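Local coordinates for C protein alpha-antigen (Streptococcus agalactiae, PDB 1YWM) that may play a role in both virulence and immunity as a cell-wall-anchored surface protein, of which this chain is the N-terminal domain, at residues A[53-58]-A[67-72]; A[94-97]-A[103-106]; A[134-137]-A[141-144]. All coordinates share one frame; numbering follows the deposited sequence.

Interaction 1: A[53-58]-A[67-72]; sequences IDPLQL and AKYVFR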
ATOM      1  N   ILE A  53      -1.701   2.617  -9.764  1.00 23.00           N
ATOM      2  CA  ILE A  53      -3.001   2.745  -9.082  1.00 17.92           C
ATOM      3  C   ILE A  53      -3.957   3.579  -9.934  1.00 13.55           C
ATOM      4  O   ILE A  53      -3.691   4.751 -10.194  1.00 22.93           O
ATOM      5  CB  ILE A  53      -2.826   3.408  -7.693  1.00 17.81           C
ATOM      6  CG1 ILE A  53      -1.855   2.599  -6.813  1.00 15.57           C
ATOM      7  CG2 ILE A  53      -4.197   3.608  -6.994  1.00 21.04           C
ATOM      8  CD1 ILE A  53      -2.260   1.073  -6.631  1.00 12.60           C
ATOM      9  N   ASP A  54      -5.049   2.937 -10.334  1.00 23.17           N
ATOM     10  CA  ASP A  54      -6.161   3.588 -10.983  1.00 20.42           C
ATOM     11  C   ASP A  54      -7.376   3.425 -10.080  1.00 13.39           C
ATOM     12  O   ASP A  54      -7.948   2.334 -10.008  1.00 17.79           O
ATOM     13  CB  ASP A  54      -6.440   2.918 -12.327  1.00 21.68           C
ATOM     14  CG  ASP A  54      -7.673   3.489 -13.006  1.00 30.59           C
ATOM     15  OD1 ASP A  54      -7.999   3.016 -14.110  1.00 24.59           O
ATOM     16  OD2 ASP A  54      -8.381   4.385 -12.487  1.00 18.23           O
ATOM     17  N   PRO A  55      -7.755   4.492  -9.358  1.00 16.75           N
ATOM     18  CA  PRO A  55      -8.865   4.399  -8.395  1.00 16.15           C
ATOM     19  C   PRO A  55     -10.167   3.912  -9.023  1.00 12.06           C
ATOM     20  O   PRO A  55     -10.975   3.276  -8.324  1.00 14.13           O
ATOM     21  CB  PRO A  55      -9.017   5.831  -7.868  1.00 18.15           C
ATOM     22  CG  PRO A  55      -7.625   6.432  -8.042  1.00 14.72           C
ATOM     23  CD  PRO A  55      -7.155   5.843  -9.396  1.00 13.39           C
ATOM     24  N   LEU A  56     -10.360   4.171 -10.316  1.00 17.87           N
ATOM     25  CA  LEU A  56     -11.584   3.684 -10.989  1.00 19.22           C
ATOM     26  C   LEU A  56     -11.674   2.180 -11.042  1.00 21.32           C
ATOM     27  O   LEU A  56     -12.766   1.611 -11.161  1.00 18.96           O
ATOM     28  CB  LEU A  56     -11.748   4.293 -12.383  1.00 19.57           C
ATOM     29  CG  LEU A  56     -12.035   5.803 -12.444  1.00 22.48           C
ATOM     30  CD1 LEU A  56     -12.246   6.274 -13.898  1.00 21.53           C
ATOM     31  CD2 LEU A  56     -13.224   6.199 -11.558  1.00 21.31           C
ATOM     32  N   GLN A  57     -10.528   1.509 -10.934  1.00 24.68           N
ATOM     33  CA  GLN A  57     -10.546   0.052 -10.956  1.00 23.48           C
ATOM     34  C   GLN A  57     -10.989  -0.533  -9.611  1.00 26.58           C
ATOM     35  O   GLN A  57     -11.218  -1.733  -9.513  1.00 24.32           O
ATOM     36  CB  GLN A  57      -9.187  -0.512 -11.432  1.00 25.91           C
ATOM     37  CG  GLN A  57      -8.920  -0.224 -12.919  1.00 30.65           C
ATOM     38  CD  GLN A  57      -7.524  -0.599 -13.386  1.00 56.61           C
ATOM     39  OE1 GLN A  57      -6.779  -1.286 -12.683  1.00 54.26           O
ATOM     40  NE2 GLN A  57      -7.164  -0.141 -14.583  1.00 55.64           N
ATOM     41  N   LEU A  58     -11.179   0.322  -8.598  1.00 19.87           N
ATOM     42  CA  LEU A  58     -11.575  -0.145  -7.269  1.00 18.02           C
ATOM     43  C   LEU A  58     -13.084  -0.200  -7.108  1.00 28.22           C
ATOM     44  O   LEU A  58     -13.590  -0.594  -6.061  1.00 25.55           O
ATOM     45  CB  LEU A  58     -10.941   0.737  -6.180  1.00 17.60           C
ATOM     46  CG  LEU A  58      -9.406   0.906  -6.278  1.00 18.66           C
ATOM     47  CD1 LEU A  58      -8.894   1.860  -5.183  1.00 21.42           C
ATOM     48  CD2 LEU A  58      -8.738  -0.473  -6.155  1.00 26.49           C
ATOM     49  N   ALA A  67     -18.021   7.118 -13.351  1.00 16.77           N
ATOM     50  CA  ALA A  67     -17.592   7.608 -12.041  1.00 14.10           C
ATOM     51  C   ALA A  67     -16.401   8.513 -12.231  1.00 16.79           C
ATOM     52  O   ALA A  67     -15.609   8.293 -13.147  1.00 19.36           O
ATOM     53  CB  ALA A  67     -17.218   6.419 -11.130  1.00 13.48           C
ATOM     54  N   LYS A  68     -16.319   9.562 -11.417  1.00 16.67           N
ATOM     55  CA  LYS A  68     -15.123  10.400 -11.362  1.00 17.78           C
ATOM     56  C   LYS A  68     -14.725  10.407  -9.898  1.00 19.74           C
ATOM     57  O   LYS A  68     -15.577  10.609  -9.025  1.00 19.78           O
ATOM     58  CB  LYS A  68     -15.383  11.827 -11.881  1.00 19.75           C
ATOM     59  CG  LYS A  68     -14.173  12.758 -11.627  1.00 41.52           C
ATOM     60  CD  LYS A  68     -13.900  13.849 -12.673  1.00 44.87           C
ATOM     61  CE  LYS A  68     -12.377  14.126 -12.796  1.00 26.09           C
ATOM     62  NZ  LYS A  68     -11.864  15.353 -12.133  1.00 47.67           N
ATOM     63  N   TYR A  69     -13.460  10.107  -9.616  1.00 15.89           N
ATOM     64  CA  TYR A  69     -13.029  10.071  -8.210  1.00 13.27           C
ATOM     65  C   TYR A  69     -12.521  11.408  -7.728  1.00 12.39           C
ATOM     66  O   TYR A  69     -12.038  12.229  -8.511  1.00 14.34           O
ATOM     67  CB  TYR A  69     -11.963   8.990  -7.992  1.00 10.73           C
ATOM     68  CG  TYR A  69     -10.661   9.176  -8.720  1.00 11.06           C
ATOM     69  CD1 TYR A  69     -10.390   8.473  -9.903  1.00 14.78           C
ATOM     70  CD2 TYR A  69      -9.675   9.999  -8.197  1.00 11.09           C
ATOM     71  CE1 TYR A  69      -9.142   8.624 -10.561  1.00 15.99           C
ATOM     72  CE2 TYR A  69      -8.458  10.174  -8.834  1.00 15.64           C
ATOM     73  CZ  TYR A  69      -8.195   9.462 -10.003  1.00 18.17           C
ATOM     74  OH  TYR A  69      -6.970   9.653 -10.596  1.00 19.33           O
ATOM     75  N   VAL A  70     -12.623  11.639  -6.419  1.00 13.28           N
ATOM     76  CA  VAL A  70     -12.116  12.875  -5.845  1.00 11.24           C
ATOM     77  C   VAL A  70     -11.565  12.471  -4.514  1.00 10.76           C
ATOM     78  O   VAL A  70     -12.245  11.795  -3.736  1.00 12.94           O
ATOM     79  CB  VAL A  70     -13.226  13.980  -5.567  1.00 15.83           C
ATOM     80  CG1 VAL A  70     -12.505  15.311  -5.178  1.00 14.62           C
ATOM     81  CG2 VAL A  70     -14.097  14.192  -6.763  1.00 25.87           C
ATOM     82  N   PHE A  71     -10.334  12.887  -4.257  1.00 11.43           N
ATOM     83  CA  PHE A  71      -9.731  12.703  -2.938  1.00 14.96           C
ATOM     84  C   PHE A  71      -9.888  14.005  -2.165  1.00 11.53           C
ATOM     85  O   PHE A  71      -9.828  15.099  -2.745  1.00 15.14           O
ATOM     86  CB  PHE A  71      -8.213  12.413  -3.080  1.00 14.24           C
ATOM     87  CG  PHE A  71      -7.893  11.089  -3.728  1.00 17.48           C
ATOM     88  CD1 PHE A  71      -7.409  11.034  -5.032  1.00 13.94           C
ATOM     89  CD2 PHE A  71      -8.026   9.897  -3.017  1.00 13.18           C
ATOM     90  CE1 PHE A  71      -7.070   9.812  -5.638  1.00 14.80           C
ATOM     91  CE2 PHE A  71      -7.709   8.657  -3.625  1.00 12.96           C
ATOM     92  CZ  PHE A  71      -7.221   8.623  -4.931  1.00 11.26           C
ATOM     93  N   ARG A  72     -10.051  13.894  -0.854  1.00 10.91           N
ATOM     94  CA  ARG A  72      -9.974  15.058   0.008  1.00 10.98           C
ATOM     95  C   ARG A  72      -8.915  14.730   1.055  1.00 18.03           C
ATOM     96  O   ARG A  72      -9.019  13.699   1.735  1.00 15.84           O
ATOM     97  CB  ARG A  72     -11.318  15.221   0.713  1.00 13.49           C
ATOM     98  CG  ARG A  72     -11.305  16.311   1.745  1.00 16.88           C
ATOM     99  CD  ARG A  72     -11.356  17.656   1.142  1.00 16.71           C
ATOM    100  NE  ARG A  72     -11.348  18.730   2.133  1.00 17.20           N
ATOM    101  CZ  ARG A  72     -11.238  20.004   1.806  1.00 14.78           C
ATOM    102  NH1 ARG A  72     -11.186  20.348   0.514  1.00 14.00           N
ATOM    103  NH2 ARG A  72     -11.214  20.949   2.764  1.00 16.27           N
TER

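Interaction 2: A[94-97]-A[103-106]; sequences YNIF and PHVK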
ATOM      1  N   TYR A  94     -16.407   8.499  -5.008  1.00 12.47           N
ATOM      2  CA  TYR A  94     -16.719   8.309  -6.401  1.00 16.90           C
ATOM      3  C   TYR A  94     -18.044   9.050  -6.618  1.00 14.56           C
ATOM      4  O   TYR A  94     -19.050   8.735  -5.989  1.00 15.78           O
ATOM      5  CB  TYR A  94     -16.876   6.831  -6.695  1.00 17.08           C
ATOM      6  CG  TYR A  94     -15.568   6.087  -6.537  1.00 17.09           C
ATOM      7  CD1 TYR A  94     -14.661   6.008  -7.598  1.00 16.40           C
ATOM      8  CD2 TYR A  94     -15.214   5.541  -5.301  1.00 16.63           C
ATOM      9  CE1 TYR A  94     -13.421   5.317  -7.456  1.00 14.03           C
ATOM     10  CE2 TYR A  94     -13.978   4.859  -5.138  1.00 17.47           C
ATOM     11  CZ  TYR A  94     -13.104   4.752  -6.222  1.00 16.67           C
ATOM     12  OH  TYR A  94     -11.917   4.054  -6.065  1.00 15.43           O
ATOM     13  N   ASN A  95     -18.008  10.044  -7.478  1.00 14.78           N
ATOM     14  CA  ASN A  95     -19.232  10.741  -7.886  1.00 13.83           C
ATOM     15  C   ASN A  95     -19.743  10.008  -9.127  1.00 12.12           C
ATOM     16  O   ASN A  95     -18.997   9.826 -10.064  1.00 15.41           O
ATOM     17  CB  ASN A  95     -18.893  12.219  -8.178  1.00 14.81           C
ATOM     18  CG  ASN A  95     -18.522  12.993  -6.880  1.00 16.21           C
ATOM     19  OD1 ASN A  95     -19.062  12.707  -5.821  1.00 19.36           O
ATOM     20  ND2 ASN A  95     -17.574  13.930  -6.971  1.00 15.50           N
ATOM     21  N   ILE A  96     -21.028   9.662  -9.135  1.00 12.29           N
ATOM     22  CA  ILE A  96     -21.591   8.788 -10.152  1.00 11.38           C
ATOM     23  C   ILE A  96     -22.485   9.664 -11.065  1.00 13.06           C
ATOM     24  O   ILE A  96     -23.288  10.463 -10.568  1.00 13.04           O
ATOM     25  CB  ILE A  96     -22.420   7.667  -9.495  1.00 11.40           C
ATOM     26  CG1 ILE A  96     -21.604   6.929  -8.391  1.00 13.88           C
ATOM     27  CG2 ILE A  96     -22.929   6.668 -10.529  1.00 12.62           C
ATOM     28  CD1 ILE A  96     -20.243   6.394  -8.877  1.00 14.55           C
ATOM     29  N   PHE A  97     -22.331   9.481 -12.365  1.00 13.08           N
ATOM     30  CA  PHE A  97     -23.019  10.297 -13.380  1.00 10.69           C
ATOM     31  C   PHE A  97     -23.780   9.425 -14.374  1.00 15.68           C
ATOM     32  O   PHE A  97     -23.272   8.384 -14.792  1.00 15.93           O
ATOM     33  CB  PHE A  97     -21.980  11.126 -14.156  1.00 13.36           C
ATOM     34  CG  PHE A  97     -21.215  12.084 -13.285  1.00 11.67           C
ATOM     35  CD1 PHE A  97     -20.005  11.691 -12.691  1.00 21.32           C
ATOM     36  CD2 PHE A  97     -21.735  13.332 -12.980  1.00 14.22           C
ATOM     37  CE1 PHE A  97     -19.313  12.558 -11.832  1.00 18.88           C
ATOM     38  CE2 PHE A  97     -21.040  14.223 -12.143  1.00 22.88           C
ATOM     39  CZ  PHE A  97     -19.811  13.819 -11.566  1.00 16.97           C
ATOM     40  N   PRO A 103     -25.048  14.219 -12.283  1.00 16.51           N
ATOM     41  CA  PRO A 103     -25.096  13.216 -11.206  1.00 14.93           C
ATOM     42  C   PRO A 103     -26.357  12.351 -11.285  1.00 17.58           C
ATOM     43  O   PRO A 103     -27.450  12.817 -11.621  1.00 17.45           O
ATOM     44  CB  PRO A 103     -25.065  14.062  -9.889  1.00 12.72           C
ATOM     45  CG  PRO A 103     -24.537  15.377 -10.267  1.00 17.12           C
ATOM     46  CD  PRO A 103     -24.914  15.599 -11.769  1.00 13.16           C
ATOM     47  N   HIS A 104     -26.171  11.066 -10.995  1.00 14.24           N
ATOM     48  CA  HIS A 104     -27.245  10.120 -10.789  1.00 14.00           C
ATOM     49  C   HIS A 104     -27.923  10.442  -9.472  1.00 18.51           C
ATOM     50  O   HIS A 104     -27.268  10.585  -8.449  1.00 19.60           O
ATOM     51  CB  HIS A 104     -26.642   8.720 -10.734  1.00 14.04           C
ATOM     52  CG  HIS A 104     -27.627   7.638 -10.431  1.00 24.07           C
ATOM     53  ND1 HIS A 104     -27.311   6.571  -9.628  1.00 22.06           N
ATOM     54  CD2 HIS A 104     -28.905   7.439 -10.844  1.00 22.18           C
ATOM     55  CE1 HIS A 104     -28.356   5.768  -9.532  1.00 26.17           C
ATOM     56  NE2 HIS A 104     -29.338   6.277 -10.256  1.00 22.79           N
ATOM     57  N   VAL A 105     -29.239  10.563  -9.497  1.00 12.22           N
ATOM     58  CA  VAL A 105     -30.020  10.675  -8.253  1.00 19.58           C
ATOM     59  C   VAL A 105     -30.660   9.328  -8.041  1.00 20.32           C
ATOM     60  O   VAL A 105     -31.287   8.763  -8.966  1.00 20.10           O
ATOM     61  CB  VAL A 105     -31.106  11.793  -8.321  1.00 24.24           C
ATOM     62  CG1 VAL A 105     -31.923  11.869  -7.018  1.00 19.35           C
ATOM     63  CG2 VAL A 105     -30.443  13.116  -8.521  1.00 21.48           C
ATOM     64  N   LYS A 106     -30.498   8.800  -6.828  1.00 19.66           N
ATOM     65  CA  LYS A 106     -30.974   7.455  -6.517  1.00 19.05           C
ATOM     66  C   LYS A 106     -32.469   7.461  -6.257  1.00 20.93           C
ATOM     67  O   LYS A 106     -33.070   8.512  -6.079  1.00 19.13           O
ATOM     68  CB  LYS A 106     -30.206   6.860  -5.294  1.00 17.65           C
ATOM     69  CG  LYS A 106     -28.669   6.867  -5.495  1.00 19.19           C
ATOM     70  CD  LYS A 106     -27.946   6.372  -4.229  1.00 16.18           C
ATOM     71  CE  LYS A 106     -28.078   7.404  -3.115  1.00 19.69           C
ATOM     72  NZ  LYS A 106     -27.160   7.053  -1.966  1.00 22.40           N
TER

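Interaction 3: A[134-137]-A[141-144]; sequences RTNA and KWTE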
ATOM      1  N   ARG A 134      19.666  -6.275   1.779  1.00 10.98           N
ATOM      2  CA  ARG A 134      19.849  -7.398   0.878  1.00 11.62           C
ATOM      3  C   ARG A 134      21.243  -7.344   0.240  1.00 15.73           C
ATOM      4  O   ARG A 134      21.968  -8.360   0.175  1.00 17.35           O
ATOM      5  CB  ARG A 134      18.793  -7.312  -0.248  1.00  8.29           C
ATOM      6  CG  ARG A 134      18.553  -8.580  -1.011  1.00 24.19           C
ATOM      7  CD  ARG A 134      17.406  -8.480  -2.054  1.00 19.12           C
ATOM      8  NE  ARG A 134      16.075  -8.247  -1.461  1.00 30.01           N
ATOM      9  CZ  ARG A 134      15.315  -9.212  -0.905  1.00 38.02           C
ATOM     10  NH1 ARG A 134      14.095  -8.960  -0.399  1.00 30.31           N
ATOM     11  NH2 ARG A 134      15.780 -10.442  -0.857  1.00 24.88           N
ATOM     12  N   THR A 135      21.618  -6.158  -0.239  1.00 13.16           N
ATOM     13  CA  THR A 135      22.897  -5.991  -0.926  1.00 15.03           C
ATOM     14  C   THR A 135      24.037  -6.290   0.063  1.00 17.22           C
ATOM     15  O   THR A 135      24.966  -7.027  -0.238  1.00 15.39           O
ATOM     16  CB  THR A 135      23.021  -4.551  -1.484  1.00 20.74           C
ATOM     17  OG1 THR A 135      22.128  -4.411  -2.601  1.00 18.00           O
ATOM     18  CG2 THR A 135      24.398  -4.341  -2.119  1.00 17.19           C
ATOM     19  N   ASN A 136      23.929  -5.712   1.246  1.00 10.96           N
ATOM     20  CA  ASN A 136      24.892  -5.974   2.306  1.00 15.18           C
ATOM     21  C   ASN A 136      24.984  -7.477   2.632  1.00 17.06           C
ATOM     22  O   ASN A 136      26.093  -8.050   2.665  1.00 13.18           O
ATOM     23  CB  ASN A 136      24.514  -5.162   3.541  1.00 10.09           C
ATOM     24  CG  ASN A 136      25.532  -5.282   4.662  1.00 20.65           C
ATOM     25  OD1 ASN A 136      26.683  -5.663   4.437  1.00 18.05           O
ATOM     26  ND2 ASN A 136      25.123  -4.924   5.861  1.00 13.65           N
ATOM     27  N   ALA A 137      23.832  -8.109   2.867  1.00 15.43           N
ATOM     28  CA  ALA A 137      23.785  -9.511   3.270  1.00 17.89           C
ATOM     29  C   ALA A 137      24.447 -10.426   2.233  1.00 18.60           C
ATOM     30  O   ALA A 137      25.003 -11.453   2.603  1.00 13.87           O
ATOM     31  CB  ALA A 137      22.304  -9.979   3.547  1.00 12.18           C
ATOM     32  N   LYS A 141      31.589 -11.895   2.775  1.00 10.20           N
ATOM     33  CA  LYS A 141      32.285 -11.841   4.073  1.00 10.33           C
ATOM     34  C   LYS A 141      31.416 -12.365   5.257  1.00 14.81           C
ATOM     35  O   LYS A 141      31.943 -12.699   6.328  1.00 11.35           O
ATOM     36  CB  LYS A 141      32.772 -10.426   4.358  1.00 13.17           C
ATOM     37  CG  LYS A 141      31.657  -9.441   4.778  1.00 14.64           C
ATOM     38  CD  LYS A 141      32.161  -8.000   4.694  1.00 10.17           C
ATOM     39  CE  LYS A 141      31.025  -6.994   4.930  1.00 12.39           C
ATOM     40  NZ  LYS A 141      31.561  -5.618   4.799  1.00 12.65           N
ATOM     41  N   TRP A 142      30.091 -12.409   5.055  1.00 12.20           N
ATOM     42  CA  TRP A 142      29.134 -12.879   6.061  1.00 11.20           C
ATOM     43  C   TRP A 142      28.945 -14.382   5.961  1.00  7.51           C
ATOM     44  O   TRP A 142      29.010 -14.952   4.873  1.00 12.56           O
ATOM     45  CB  TRP A 142      27.743 -12.206   5.833  1.00 12.50           C
ATOM     46  CG  TRP A 142      27.741 -10.709   5.841  1.00  9.73           C
ATOM     47  CD1 TRP A 142      27.406  -9.887   4.786  1.00  4.93           C
ATOM     48  CD2 TRP A 142      28.033  -9.837   6.951  1.00 11.64           C
ATOM     49  NE1 TRP A 142      27.512  -8.574   5.170  1.00 10.39           N
ATOM     50  CE2 TRP A 142      27.880  -8.514   6.496  1.00 12.48           C
ATOM     51  CE3 TRP A 142      28.433 -10.049   8.288  1.00 10.90           C
ATOM     52  CZ2 TRP A 142      28.073  -7.390   7.336  1.00 15.62           C
ATOM     53  CZ3 TRP A 142      28.622  -8.942   9.127  1.00 13.40           C
ATOM     54  CH2 TRP A 142      28.462  -7.619   8.640  1.00 15.70           C
ATOM     55  N   THR A 143      28.736 -15.042   7.097  1.00  8.21           N
ATOM     56  CA  THR A 143      28.431 -16.468   7.071  1.00 13.83           C
ATOM     57  C   THR A 143      27.198 -16.738   6.208  1.00 12.74           C
ATOM     58  O   THR A 143      26.256 -15.939   6.186  1.00 13.22           O
ATOM     59  CB  THR A 143      28.182 -17.047   8.472  1.00 16.12           C
ATOM     60  OG1 THR A 143      27.046 -16.409   9.083  1.00 14.01           O
ATOM     61  CG2 THR A 143      29.356 -16.719   9.427  1.00 12.00           C
ATOM     62  N   GLU A 144      27.187 -17.877   5.528  1.00 11.34           N
ATOM     63  CA  GLU A 144      25.985 -18.224   4.762  1.00 15.90           C
ATOM     64  C   GLU A 144      24.755 -18.371   5.687  1.00 13.75           C
ATOM     65  O   GLU A 144      23.644 -17.957   5.342  1.00 17.03           O
ATOM     66  CB  GLU A 144      26.178 -19.507   3.933  1.00 17.86           C
ATOM     67  CG  GLU A 144      25.078 -19.656   2.877  1.00 30.74           C
ATOM     68  CD  GLU A 144      25.088 -20.987   2.132  1.00 42.92           C
ATOM     69  OE1 GLU A 144      25.661 -21.024   1.023  1.00 30.32           O
ATOM     70  OE2 GLU A 144      24.492 -21.978   2.634  1.00 38.31           O
TER

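Interaction 1: A[53-58]-A[67-72]
Ala67 opens the contact by meeting a methyl of Leu56: CD2 of Leu56 lies 3.5 Å from the carbonyl O of Ala67 and 4.0 Å from Ala67 CB. Leu56 itself is exposed, so this end forms the outer margin of the patch, and the Ala67 methyl also touches Ile59 and Leu61 of strand 59-61. Two residues on, Tyr69 presents one face of its ring to Pro55. CG of Pro55 sits 3.6 Å from the centroid of the Tyr69 ring and 12° off its normal, which meets the geometry of a CH-pi contact over the face. Leu56 CD2 approaches the same ring at its edge, in plane, 4.0 Å from Tyr69 CD1. With CG between the backbone N and the carbonyl carbon (chi1 64°), the Tyr69 ring is carried to Pro55. Its phenol OH is hydrogen-bonded to Val81 N. The partner is a short 3-10 turn, 55-58, laid against strand 66-73 of the fibronectin-like beta sandwich. Its start is shaped by an Asx turn, in which Leu56 N donates to Asp54 OD2 over 2.9 Å, meeting the oxygen from above the carboxylate plane. Further along the strand, the buried Phe71 meets the same proline carbon from a direction roughly at right angles to that of Tyr69, its CZ 3.8 Å from Pro55 CG, and also packs on Leu92 of strand 88-97.

Interaction 2: A[94-97]-A[103-106]
A single beta bridge between Phe97 and Pro103, with CA atoms 4.2 Å apart, brings the loop that follows strand 88-97 back against the strand's last residues. One hydrogen bond accompanies it: His104 N donates to Ile96 O over 3.0 Å. The N-H...O angle of 167° makes the bond nearly straight, while the donor stands 32° out of the carbonyl plane. The same oxygen receives a second approach from Pro103, whose CA lies 3.4 Å from Ile96 O in a CA-H...O contact. Two successive residues of the loop thus converge on one carbonyl.

Side-chain packing is thinner. The Phe97 ring slants across the proline, with CD2 of Phe97 3.5 Å from Pro103 N and 4.1 Å from Pro103 CD; its first torsion of -61° swings CG beside the backbone N, which carries the ring to the loop although the CB bond itself points away. The Phe97 side chain is also about 4 Å from a bound dithiol reagent, probably from the crystallisation liquor, in a pocket completed by Thr66, Gly98, Glu99 and Gly101. On the Ile96 side, Ile96 CG2 comes within 4.2 Å of His104 CB. The imidazole then leads away from the strand, CG being anti to the backbone N, and its ND1 is hydrogen-bonded to Asp112 OD2, while the ring also meets that of Phe65.

Asp112 additionally shares backbone hydrogen bonds with both Ile96 and His104, just ahead of strand 113-121. Strand 66-73 pairs with strand 88-97 on the flank away from strand 113-121, Phe97 bonding through its backbone to Thr66, and the Ile96 side chain packs on Ala67 and on Leu61 of strand 59-61.

Interaction 3: A[134-137]-A[141-144]
Trp142 points the N-H edge of its indole at Asn136, near the C-terminal end of helix 124-137, and this edge is the close part of the contact. NE1 of Trp142 donates to Asn136 OD1 across 3.1 Å with an N-H...O angle of 147°, appreciably bent. The acceptor lies near the indole plane, whereas from its own side the amide is met from above: the donor stands 58° out of the carbonyl plane. The amide and indole planes stand 70° apart. Asn136 CG lies anti to its backbone N, which extends the amide alongside the helix end toward the indole.

The backbone O of Asn136 also lies at this edge, 2.9 Å from Trp142 NE1. Next along the helix, the Ala137 O approaches Trp142 CD1 to 3.6 Å, and that oxygen also accepts a hydrogen bond from Arg147 of the following helix. The other end of the Asn136 amide is engaged too, ND2 bonding to Glu182, and Asn136 and Trp142 both pack on Leu185.

Toward Lys141 the contact loosens. This exposed residue packs its chain over an indole face but contributes almost nothing to the contact with 134-137, where its nearest side-chain atom stays 4.6 Å off. Only 141 Å² is buried between the two segments altogether, mostly by Asn136 and Trp142. Thr143 then occupies the N-cap position before helix 144-163, its OG1 bonded to Ser146 OG. The pairing of a helix-end asparagine with a tryptophan just before the next helix's N-cap closes the short interhelical connection of the antiparallel three-helix bundle.

In the fold
Interactions 1 and 2 share the beta sandwich and touch. Pairing of strands 66-73 and 88-97 puts Lys68 O 2.9 Å from Asn95 N; separately, Tyr94 OH reaches the 3-10 turn, 2.6 Å from Pro55 O, a probable hydrogen bond. Interaction 3 is in the helical part, its centre about 42 Å from that of interaction 1 and 56 Å from that of interaction 2. Interaction 1, joining buried Pro55 and Phe71, lies nearest the chain's centre, about 15 Å between centres; interactions 2 and 3, each about 28 Å away, sit toward opposite ends. Chemistry follows place: apolar and CH-pi packing at 53-58, a backbone bond at 103-106, an indole-to-amide bond between 134-137 and 141-144.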